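Hypothetical protein (Bacteroides uniformis, PDB 4QE0) is of unknown function but belongs to the DUF5043 family and folds as an antiparallel sheet packed against helices. Local coordinates at residues F123-F128 / H137-I142; T108-P113 / V118-F123. All blocks are in the same frame, centred on the assembly; numbering follows the deposited sequence.

Interaction 1. Residues F123-F128 / H137-I142; sequences FNFFTF and HVYREI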
ATOM      1  N   PHE A 123     -17.272   1.317   1.711  1.00 22.51           N
ATOM      2  CA  PHE A 123     -17.158   1.448   0.262  1.00 20.65           C
ATOM      3  C   PHE A 123     -18.535   1.766  -0.347  1.00 24.55           C
ATOM      4  O   PHE A 123     -19.569   1.269   0.128  1.00 23.69           O
ATOM      5  CB  PHE A 123     -16.607   0.159  -0.330  1.00 23.80           C
ATOM      6  CG  PHE A 123     -15.295  -0.264   0.249  1.00 23.13           C
ATOM      7  CD1 PHE A 123     -14.120   0.329  -0.183  1.00 23.48           C
ATOM      8  CD2 PHE A 123     -15.224  -1.201   1.274  1.00 23.73           C
ATOM      9  CE1 PHE A 123     -12.900  -0.031   0.381  1.00 23.05           C
ATOM     10  CE2 PHE A 123     -13.998  -1.564   1.829  1.00 26.15           C
ATOM     11  CZ  PHE A 123     -12.834  -0.983   1.369  1.00 22.30           C
ATOM     12  N   ASN A 124     -18.545   2.573  -1.410  1.00 21.95           N
ATOM     13  CA  ASN A 124     -19.769   2.849  -2.154  1.00 23.47           C
ATOM     14  C   ASN A 124     -19.503   2.705  -3.642  1.00 24.78           C
ATOM     15  O   ASN A 124     -18.446   3.095  -4.144  1.00 21.61           O
ATOM     16  CB  ASN A 124     -20.322   4.261  -1.899  1.00 23.72           C
ATOM     17  CG  ASN A 124     -20.838   4.458  -0.494  1.00 29.14           C
ATOM     18  OD1 ASN A 124     -20.212   5.134   0.295  1.00 31.79           O
ATOM     19  ND2 ASN A 124     -21.979   3.877  -0.180  1.00 28.84           N
ATOM     20  N   PHE A 125     -20.473   2.118  -4.337  1.00 23.00           N
ATOM     21  CA  PHE A 125     -20.456   2.016  -5.783  1.00 23.14           C
ATOM     22  C   PHE A 125     -21.876   1.620  -6.216  1.00 22.86           C
ATOM     23  O   PHE A 125     -22.756   1.494  -5.375  1.00 24.86           O
ATOM     24  CB  PHE A 125     -19.455   0.949  -6.253  1.00 24.17           C
ATOM     25  CG  PHE A 125     -19.563  -0.357  -5.511  1.00 23.90           C
ATOM     26  CD1 PHE A 125     -20.462  -1.343  -5.923  1.00 24.42           C
ATOM     27  CD2 PHE A 125     -18.744  -0.609  -4.409  1.00 24.32           C
ATOM     28  CE1 PHE A 125     -20.564  -2.531  -5.230  1.00 25.60           C
ATOM     29  CE2 PHE A 125     -18.820  -1.807  -3.731  1.00 25.33           C
ATOM     30  CZ  PHE A 125     -19.726  -2.769  -4.140  1.00 27.09           C
ATOM     31  N   PHE A 126     -22.092   1.435  -7.508  1.00 22.73           N
ATOM     32  CA  PHE A 126     -23.423   1.060  -8.014  1.00 24.75           C
ATOM     33  C   PHE A 126     -23.402  -0.372  -8.523  1.00 26.21           C
ATOM     34  O   PHE A 126     -22.366  -0.854  -8.968  1.00 27.73           O
ATOM     35  CB  PHE A 126     -23.843   2.019  -9.117  1.00 26.54           C
ATOM     36  CG  PHE A 126     -24.092   3.428  -8.633  1.00 27.87           C
ATOM     37  CD1 PHE A 126     -23.054   4.344  -8.508  1.00 26.26           C
ATOM     38  CD2 PHE A 126     -25.375   3.841  -8.324  1.00 25.91           C
ATOM     39  CE1 PHE A 126     -23.289   5.636  -8.069  1.00 28.64           C
ATOM     40  CE2 PHE A 126     -25.624   5.131  -7.906  1.00 28.54           C
ATOM     41  CZ  PHE A 126     -24.586   6.032  -7.774  1.00 29.85           C
ATOM     42  N   THR A 127     -24.553  -1.044  -8.492  1.00 25.45           N
ATOM     43  CA  THR A 127     -24.605  -2.448  -8.882  1.00 26.42           C
ATOM     44  C   THR A 127     -24.311  -2.653 -10.363  1.00 26.22           C
ATOM     45  O   THR A 127     -23.909  -3.744 -10.778  1.00 31.57           O
ATOM     46  CB  THR A 127     -25.977  -3.066  -8.645  1.00 28.84           C
ATOM     47  OG1 THR A 127     -26.916  -2.424  -9.507  1.00 25.86           O
ATOM     48  CG2 THR A 127     -26.393  -2.929  -7.204  1.00 28.88           C
ATOM     49  N   PHE A 128     -24.479  -1.599 -11.156  1.00 28.35           N
ATOM     50  CA  PHE A 128     -24.208  -1.663 -12.589  1.00 30.91           C
ATOM     51  C   PHE A 128     -22.765  -1.329 -12.953  1.00 32.32           C
ATOM     52  O   PHE A 128     -22.413  -1.318 -14.133  1.00 31.10           O
ATOM     53  CB  PHE A 128     -25.169  -0.769 -13.364  1.00 30.69           C
ATOM     54  CG  PHE A 128     -25.285   0.641 -12.819  1.00 27.23           C
ATOM     55  CD1 PHE A 128     -24.327   1.588 -13.090  1.00 27.79           C
ATOM     56  CD2 PHE A 128     -26.395   1.008 -12.070  1.00 28.90           C
ATOM     57  CE1 PHE A 128     -24.459   2.881 -12.618  1.00 29.33           C
ATOM     58  CE2 PHE A 128     -26.527   2.288 -11.591  1.00 28.65           C
ATOM     59  CZ  PHE A 128     -25.566   3.225 -11.871  1.00 27.46           C
ATOM     60  N   HIS A 137     -12.747 -10.249  -0.788  1.00 26.72           N
ATOM     61  CA  HIS A 137     -11.439 -10.200  -0.147  1.00 29.43           C
ATOM     62  C   HIS A 137     -10.616  -8.963  -0.540  1.00 27.26           C
ATOM     63  O   HIS A 137      -9.771  -8.523   0.232  1.00 26.12           O
ATOM     64  CB  HIS A 137     -10.630 -11.489  -0.343  1.00 30.67           C
ATOM     65  CG  HIS A 137     -10.103 -11.656  -1.732  1.00 33.44           C
ATOM     66  ND1 HIS A 137      -8.932 -11.065  -2.160  1.00 40.46           N
ATOM     67  CD2 HIS A 137     -10.588 -12.340  -2.793  1.00 39.36           C
ATOM     68  CE1 HIS A 137      -8.716 -11.382  -3.423  1.00 41.41           C
ATOM     69  NE2 HIS A 137      -9.704 -12.157  -3.829  1.00 41.86           N
ATOM     70  N   VAL A 138     -10.855  -8.402  -1.728  1.00 25.85           N
ATOM     71  CA  VAL A 138     -10.209  -7.145  -2.124  1.00 27.06           C
ATOM     72  C   VAL A 138     -10.593  -5.985  -1.188  1.00 25.74           C
ATOM     73  O   VAL A 138      -9.728  -5.265  -0.681  1.00 25.69           O
ATOM     74  CB  VAL A 138     -10.533  -6.775  -3.586  1.00 25.61           C
ATOM     75  CG1 VAL A 138      -9.972  -5.411  -3.957  1.00 26.25           C
ATOM     76  CG2 VAL A 138      -9.956  -7.826  -4.523  1.00 31.31           C
ATOM     77  N   TYR A 139     -11.893  -5.812  -0.971  1.00 24.11           N
ATOM     78  CA  TYR A 139     -12.391  -4.795  -0.060  1.00 24.59           C
ATOM     79  C   TYR A 139     -11.896  -5.021   1.358  1.00 23.91           C
ATOM     80  O   TYR A 139     -11.485  -4.086   2.050  1.00 24.22           O
ATOM     81  CB  TYR A 139     -13.926  -4.724  -0.106  1.00 23.38           C
ATOM     82  CG  TYR A 139     -14.443  -4.291  -1.452  1.00 22.78           C
ATOM     83  CD1 TYR A 139     -14.147  -3.025  -1.943  1.00 24.81           C
ATOM     84  CD2 TYR A 139     -15.204  -5.135  -2.248  1.00 23.39           C
ATOM     85  CE1 TYR A 139     -14.582  -2.628  -3.193  1.00 24.46           C
ATOM     86  CE2 TYR A 139     -15.663  -4.735  -3.490  1.00 23.50           C
ATOM     87  CZ  TYR A 139     -15.360  -3.482  -3.956  1.00 26.02           C
ATOM     88  OH  TYR A 139     -15.782  -3.064  -5.194  1.00 24.39           O
ATOM     89  N   ARG A 140     -11.934  -6.257   1.805  1.00 25.65           N
ATOM     90  CA  ARG A 140     -11.417  -6.578   3.130  1.00 24.05           C
ATOM     91  C   ARG A 140      -9.950  -6.178   3.272  1.00 23.99           C
ATOM     92  O   ARG A 140      -9.568  -5.628   4.293  1.00 24.06           O
ATOM     93  CB  ARG A 140     -11.600  -8.076   3.427  1.00 26.87           C
ATOM     94  CG  ARG A 140     -10.951  -8.549   4.725  1.00 27.02           C
ATOM     95  CD  ARG A 140     -11.613  -7.931   5.932  1.00 28.94           C
ATOM     96  NE  ARG A 140     -11.116  -8.546   7.159  1.00 28.06           N
ATOM     97  CZ  ARG A 140     -11.470  -8.169   8.382  1.00 31.98           C
ATOM     98  NH1 ARG A 140     -12.282  -7.135   8.581  1.00 33.34           N
ATOM     99  NH2 ARG A 140     -10.984  -8.822   9.419  1.00 33.32           N
ATOM    100  N   GLU A 141      -9.125  -6.493   2.275  1.00 23.74           N
ATOM    101  CA  GLU A 141      -7.697  -6.166   2.312  1.00 24.82           C
ATOM    102  C   GLU A 141      -7.481  -4.655   2.424  1.00 25.24           C
ATOM    103  O   GLU A 141      -6.642  -4.187   3.208  1.00 25.80           O
ATOM    104  CB  GLU A 141      -6.960  -6.680   1.069  1.00 27.84           C
ATOM    105  CG  GLU A 141      -5.502  -6.205   0.988  1.00 38.36           C
ATOM    106  CD  GLU A 141      -4.774  -6.630  -0.283  1.00 52.27           C
ATOM    107  OE1 GLU A 141      -5.170  -7.636  -0.902  1.00 56.16           O
ATOM    108  OE2 GLU A 141      -3.787  -5.963  -0.662  1.00 58.41           O
ATOM    109  N   ILE A 142      -8.257  -3.894   1.667  1.00 23.82           N
ATOM    110  CA  ILE A 142      -8.190  -2.443   1.751  1.00 22.96           C
ATOM    111  C   ILE A 142      -8.552  -1.970   3.151  1.00 24.58           C
ATOM    112  O   ILE A 142      -7.839  -1.156   3.738  1.00 24.32           O
ATOM    113  CB  ILE A 142      -9.097  -1.789   0.703  1.00 22.40           C
ATOM    114  CG1 ILE A 142      -8.580  -2.101  -0.695  1.00 26.34           C
ATOM    115  CG2 ILE A 142      -9.168  -0.290   0.926  1.00 23.01           C
ATOM    116  CD1 ILE A 142      -9.563  -1.746  -1.788  1.00 27.09           C
TER
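The ring of Phe-123 takes Tyr-139 over one face, with CD1 of Tyr-139 standing 3.6 Å above the plane of the Phe-123 ring near its centre, and meets Ile-142 at its edge, where CG2 of Ile-142 lies 3.8 Å from CZ of Phe-123. Tyr-139 presents its own edge, so the pair is an edge-to-face stack, although tilted, with planes at 51°. Farther along the strand, Phe-125 approaches the phenol end from the opposite direction: its CE2 is 3.6 Å from OH of Tyr-139, and the two ring planes are almost aligned but offset so far that they scarcely overlap. A chi1 of 47° swings the Phe-125 ring toward this end of the tyrosine. The three rings form a buried aromatic cluster, in which the Tyr-139 hydroxyl is hydrogen-bonded to the carbonyl of Tyr-131, which probably holds the phenol end in place. An alanine in place of Phe-123 would probably leave the Tyr-139 edge without a ring face to rest on and open a gap beside Ile-142. Helix segment 137-142 lies over strand segment 123-126 and runs roughly antiparallel to it (148°); Leu-44 of the adjoining strand 41-45 also touches Tyr-139, and Ile-107 of strand 106-111 touches Phe-123.

Interaction 2. Residues T108-P113 / V118-F123; sequences TMLLSP and VMEVNF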
ATOM      1  N   THR A 108     -14.408   5.426   2.026  1.00 22.28           N
ATOM      2  CA  THR A 108     -14.551   6.310   3.170  1.00 23.41           C
ATOM      3  C   THR A 108     -13.779   5.754   4.367  1.00 25.47           C
ATOM      4  O   THR A 108     -13.960   4.590   4.736  1.00 24.84           O
ATOM      5  CB  THR A 108     -16.049   6.506   3.520  1.00 26.48           C
ATOM      6  OG1 THR A 108     -16.765   7.080   2.392  1.00 26.11           O
ATOM      7  CG2 THR A 108     -16.221   7.402   4.698  1.00 32.43           C
HETATM    8  N   MSE A 109     -12.920   6.586   4.933  1.00 21.70           N
HETATM    9  CA  MSE A 109     -12.215   6.292   6.187  1.00 22.65           C
HETATM   10  C   MSE A 109     -12.831   7.170   7.238  1.00 24.77           C
HETATM   11  O   MSE A 109     -12.997   8.392   7.030  1.00 24.98           O
HETATM   12  CB  MSE A 109     -10.726   6.637   6.103  1.00 23.67           C
HETATM   13  CG  MSE A 109      -9.960   5.702   5.212  1.00 25.37           C
HETATM   14 SE   MSE A 109      -8.013   6.223   5.255  0.75 32.21          SE
HETATM   15  CE  MSE A 109      -8.015   7.990   4.425  1.00 28.49           C
ATOM     16  N   LEU A 110     -13.202   6.566   8.365  1.00 23.52           N
ATOM     17  CA  LEU A 110     -13.705   7.317   9.511  1.00 23.56           C
ATOM     18  C   LEU A 110     -12.641   7.297  10.591  1.00 25.49           C
ATOM     19  O   LEU A 110     -12.255   6.226  11.084  1.00 26.80           O
ATOM     20  CB  LEU A 110     -15.006   6.739  10.018  1.00 26.89           C
ATOM     21  CG  LEU A 110     -16.108   6.590   8.953  1.00 31.51           C
ATOM     22  CD1 LEU A 110     -17.419   6.159   9.576  1.00 35.87           C
ATOM     23  CD2 LEU A 110     -16.285   7.893   8.189  1.00 37.54           C
ATOM     24  N   LEU A 111     -12.166   8.485  10.947  1.00 23.22           N
ATOM     25  CA  LEU A 111     -11.066   8.632  11.871  1.00 23.06           C
ATOM     26  C   LEU A 111     -11.509   9.021  13.274  1.00 26.00           C
ATOM     27  O   LEU A 111     -12.473   9.773  13.452  1.00 25.42           O
ATOM     28  CB  LEU A 111     -10.115   9.720  11.393  1.00 24.98           C
ATOM     29  CG  LEU A 111      -9.573   9.709   9.963  1.00 29.77           C
ATOM     30  CD1 LEU A 111      -8.583  10.851   9.832  1.00 31.79           C
ATOM     31  CD2 LEU A 111      -8.964   8.407   9.556  1.00 33.63           C
ATOM     32  N   SER A 112     -10.749   8.556  14.255  1.00 26.48           N
ATOM     33  CA  SER A 112     -10.912   8.988  15.632  1.00 26.50           C
ATOM     34  C   SER A 112     -10.545  10.446  15.743  1.00 26.72           C
ATOM     35  O   SER A 112      -9.491  10.862  15.282  1.00 27.03           O
ATOM     36  CB  SER A 112     -10.015   8.197  16.587  1.00 30.44           C
ATOM     37  OG  SER A 112      -9.931   8.847  17.843  1.00 29.43           O
ATOM     38  N   PRO A 113     -11.389  11.236  16.404  1.00 25.35           N
ATOM     39  CA  PRO A 113     -11.043  12.641  16.597  1.00 27.42           C
ATOM     40  C   PRO A 113     -10.006  12.844  17.712  1.00 29.61           C
ATOM     41  O   PRO A 113      -9.509  13.958  17.899  1.00 31.36           O
ATOM     42  CB  PRO A 113     -12.376  13.263  16.992  1.00 29.74           C
ATOM     43  CG  PRO A 113     -13.095  12.154  17.679  1.00 31.60           C
ATOM     44  CD  PRO A 113     -12.694  10.893  16.998  1.00 29.77           C
ATOM     45  N   VAL A 118      -7.679   5.305  11.881  1.00 25.73           N
ATOM     46  CA  VAL A 118      -8.821   4.871  11.108  1.00 25.83           C
ATOM     47  C   VAL A 118      -9.607   3.854  11.901  1.00 27.68           C
ATOM     48  O   VAL A 118      -9.128   2.758  12.155  1.00 32.15           O
ATOM     49  CB  VAL A 118      -8.370   4.282   9.762  1.00 26.05           C
ATOM     50  CG1 VAL A 118      -9.571   3.755   9.016  1.00 26.73           C
ATOM     51  CG2 VAL A 118      -7.656   5.341   8.956  1.00 27.75           C
HETATM   52  N   MSE A 119     -10.805   4.233  12.322  1.00 25.09           N
HETATM   53  CA  MSE A 119     -11.675   3.361  13.104  1.00 29.24           C
HETATM   54  C   MSE A 119     -12.484   2.441  12.239  1.00 30.58           C
HETATM   55  O   MSE A 119     -12.697   1.287  12.597  1.00 27.46           O
HETATM   56  CB  MSE A 119     -12.640   4.230  13.918  1.00 29.98           C
HETATM   57  CG  MSE A 119     -11.901   4.954  15.021  1.00 37.89           C
HETATM   58 SE   MSE A 119     -13.222   5.988  16.091  0.75 44.96          SE
HETATM   59  CE  MSE A 119     -14.271   6.932  14.708  1.00 43.56           C
ATOM     60  N   GLU A 120     -12.960   2.941  11.100  1.00 26.69           N
ATOM     61  CA  GLU A 120     -13.818   2.177  10.186  1.00 25.25           C
ATOM     62  C   GLU A 120     -13.543   2.599   8.741  1.00 23.45           C
ATOM     63  O   GLU A 120     -13.099   3.726   8.493  1.00 23.31           O
ATOM     64  CB  GLU A 120     -15.312   2.447  10.462  1.00 27.79           C
ATOM     65  CG  GLU A 120     -15.764   2.102  11.864  1.00 36.26           C
ATOM     66  CD  GLU A 120     -17.266   2.263  12.101  1.00 36.98           C
ATOM     67  OE1 GLU A 120     -18.048   2.655  11.184  1.00 32.26           O
ATOM     68  OE2 GLU A 120     -17.673   1.976  13.254  1.00 41.27           O
ATOM     69  N   VAL A 121     -13.845   1.686   7.826  1.00 24.05           N
ATOM     70  CA  VAL A 121     -13.753   1.909   6.390  1.00 21.69           C
ATOM     71  C   VAL A 121     -15.038   1.389   5.777  1.00 24.35           C
ATOM     72  O   VAL A 121     -15.548   0.338   6.181  1.00 24.18           O
ATOM     73  CB  VAL A 121     -12.545   1.176   5.766  1.00 22.11           C
ATOM     74  CG1 VAL A 121     -12.489   1.421   4.270  1.00 23.96           C
ATOM     75  CG2 VAL A 121     -11.236   1.628   6.414  1.00 21.71           C
ATOM     76  N   ASN A 122     -15.568   2.103   4.802  1.00 23.53           N
ATOM     77  CA  ASN A 122     -16.662   1.574   4.013  1.00 22.81           C
ATOM     78  C   ASN A 122     -16.524   1.990   2.567  1.00 23.18           C
ATOM     79  O   ASN A 122     -15.695   2.855   2.239  1.00 23.54           O
ATOM     80  CB  ASN A 122     -18.023   1.917   4.614  1.00 25.72           C
ATOM     81  CG  ASN A 122     -18.313   3.400   4.643  1.00 28.68           C
ATOM     82  OD1 ASN A 122     -18.448   4.022   3.610  1.00 29.40           O
ATOM     83  ND2 ASN A 122     -18.473   3.952   5.836  1.00 31.98           N
ATOM     84  N   PHE A 123     -17.272   1.317   1.711  1.00 22.51           N
ATOM     85  CA  PHE A 123     -17.158   1.448   0.262  1.00 20.65           C
ATOM     86  C   PHE A 123     -18.535   1.766  -0.347  1.00 24.55           C
ATOM     87  O   PHE A 123     -19.569   1.269   0.128  1.00 23.69           O
ATOM     88  CB  PHE A 123     -16.607   0.159  -0.330  1.00 23.80           C
ATOM     89  CG  PHE A 123     -15.295  -0.264   0.249  1.00 23.13           C
ATOM     90  CD1 PHE A 123     -14.120   0.329  -0.183  1.00 23.48           C
ATOM     91  CD2 PHE A 123     -15.224  -1.201   1.274  1.00 23.73           C
ATOM     92  CE1 PHE A 123     -12.900  -0.031   0.381  1.00 23.05           C
ATOM     93  CE2 PHE A 123     -13.998  -1.564   1.829  1.00 26.15           C
ATOM     94  CZ  PHE A 123     -12.834  -0.983   1.369  1.00 22.30           C
TER
HETATM   95  O   HOH W   1     -17.468   5.052   0.885  1.00 25.55           O
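Thr-108 and Asn-122 project together from one face of the sheet, with CB of Thr-108 3.5 Å from OD1 of Asn-122. A water joins their polar ends, 2.6 Å from OG1 of Thr-108 and 3.1 Å from OD1 of Asn-122, to which it donates. A chi1 of 64° brings the Asn-122 amide alongside the threonine. On the same face Leu-110 crosses Glu-120, its CD1 meeting the carboxylate at OE1; both carboxylate oxygens are held elsewhere, OE1 by the backbone N of Leu-51 and OE2 by that of the dimethylated Lys-50. The strands form an antiparallel beta hairpin, in which Thr-108 and Asn-122 exchange two backbone bonds and N of Leu-110 gives a nearly straight one (177°) to O of Glu-120. Beyond this the register slips by one at a classic beta bulge: Met-119 and Glu-120 both face Leu-110, whose O takes a 2.8 Å bond from N of Met-119 and a weak one from N of Glu-120. On the other face, CG2 of Val-118 is pressed to 3.4 Å from CD2 of Leu-111, closer than two methyl groups normally come, and also meets the selenium of Met-109, a selenomethionine. Met-119, likewise a selenomethionine, reaches toward the end of strand 106-111; its SE lies 3.8 Å from CA of Ser-112, and the bend at chi3 (-49°) turns CE toward O of Leu-111. The hydroxyl of Ser-112 turns instead to the backbone N atoms of Asn-114 and Thr-115 in the connecting turn.

Both interactions are buried and both use strand 118-126, which passes from one to the other at Phe-123. Interaction 2 pairs this strand with its sheet neighbour, so backbone hydrogen bonds dominate, with apolar packing on one face and polar and mixed contacts on the other. Interaction 1 sets the strand's continuation against a helix; there the segments meet chiefly through aromatic and aliphatic side chains, and the area buried between them is less than half as large, 228 against 529 Å². The centres of interactions 1 and 2 are 15 Å apart. Along the chain the hairpin comes first and the helix packing follows; the strand stays paired within the sheet along interaction 1 while its Phe-123 and Phe-125 side chains meet the helix.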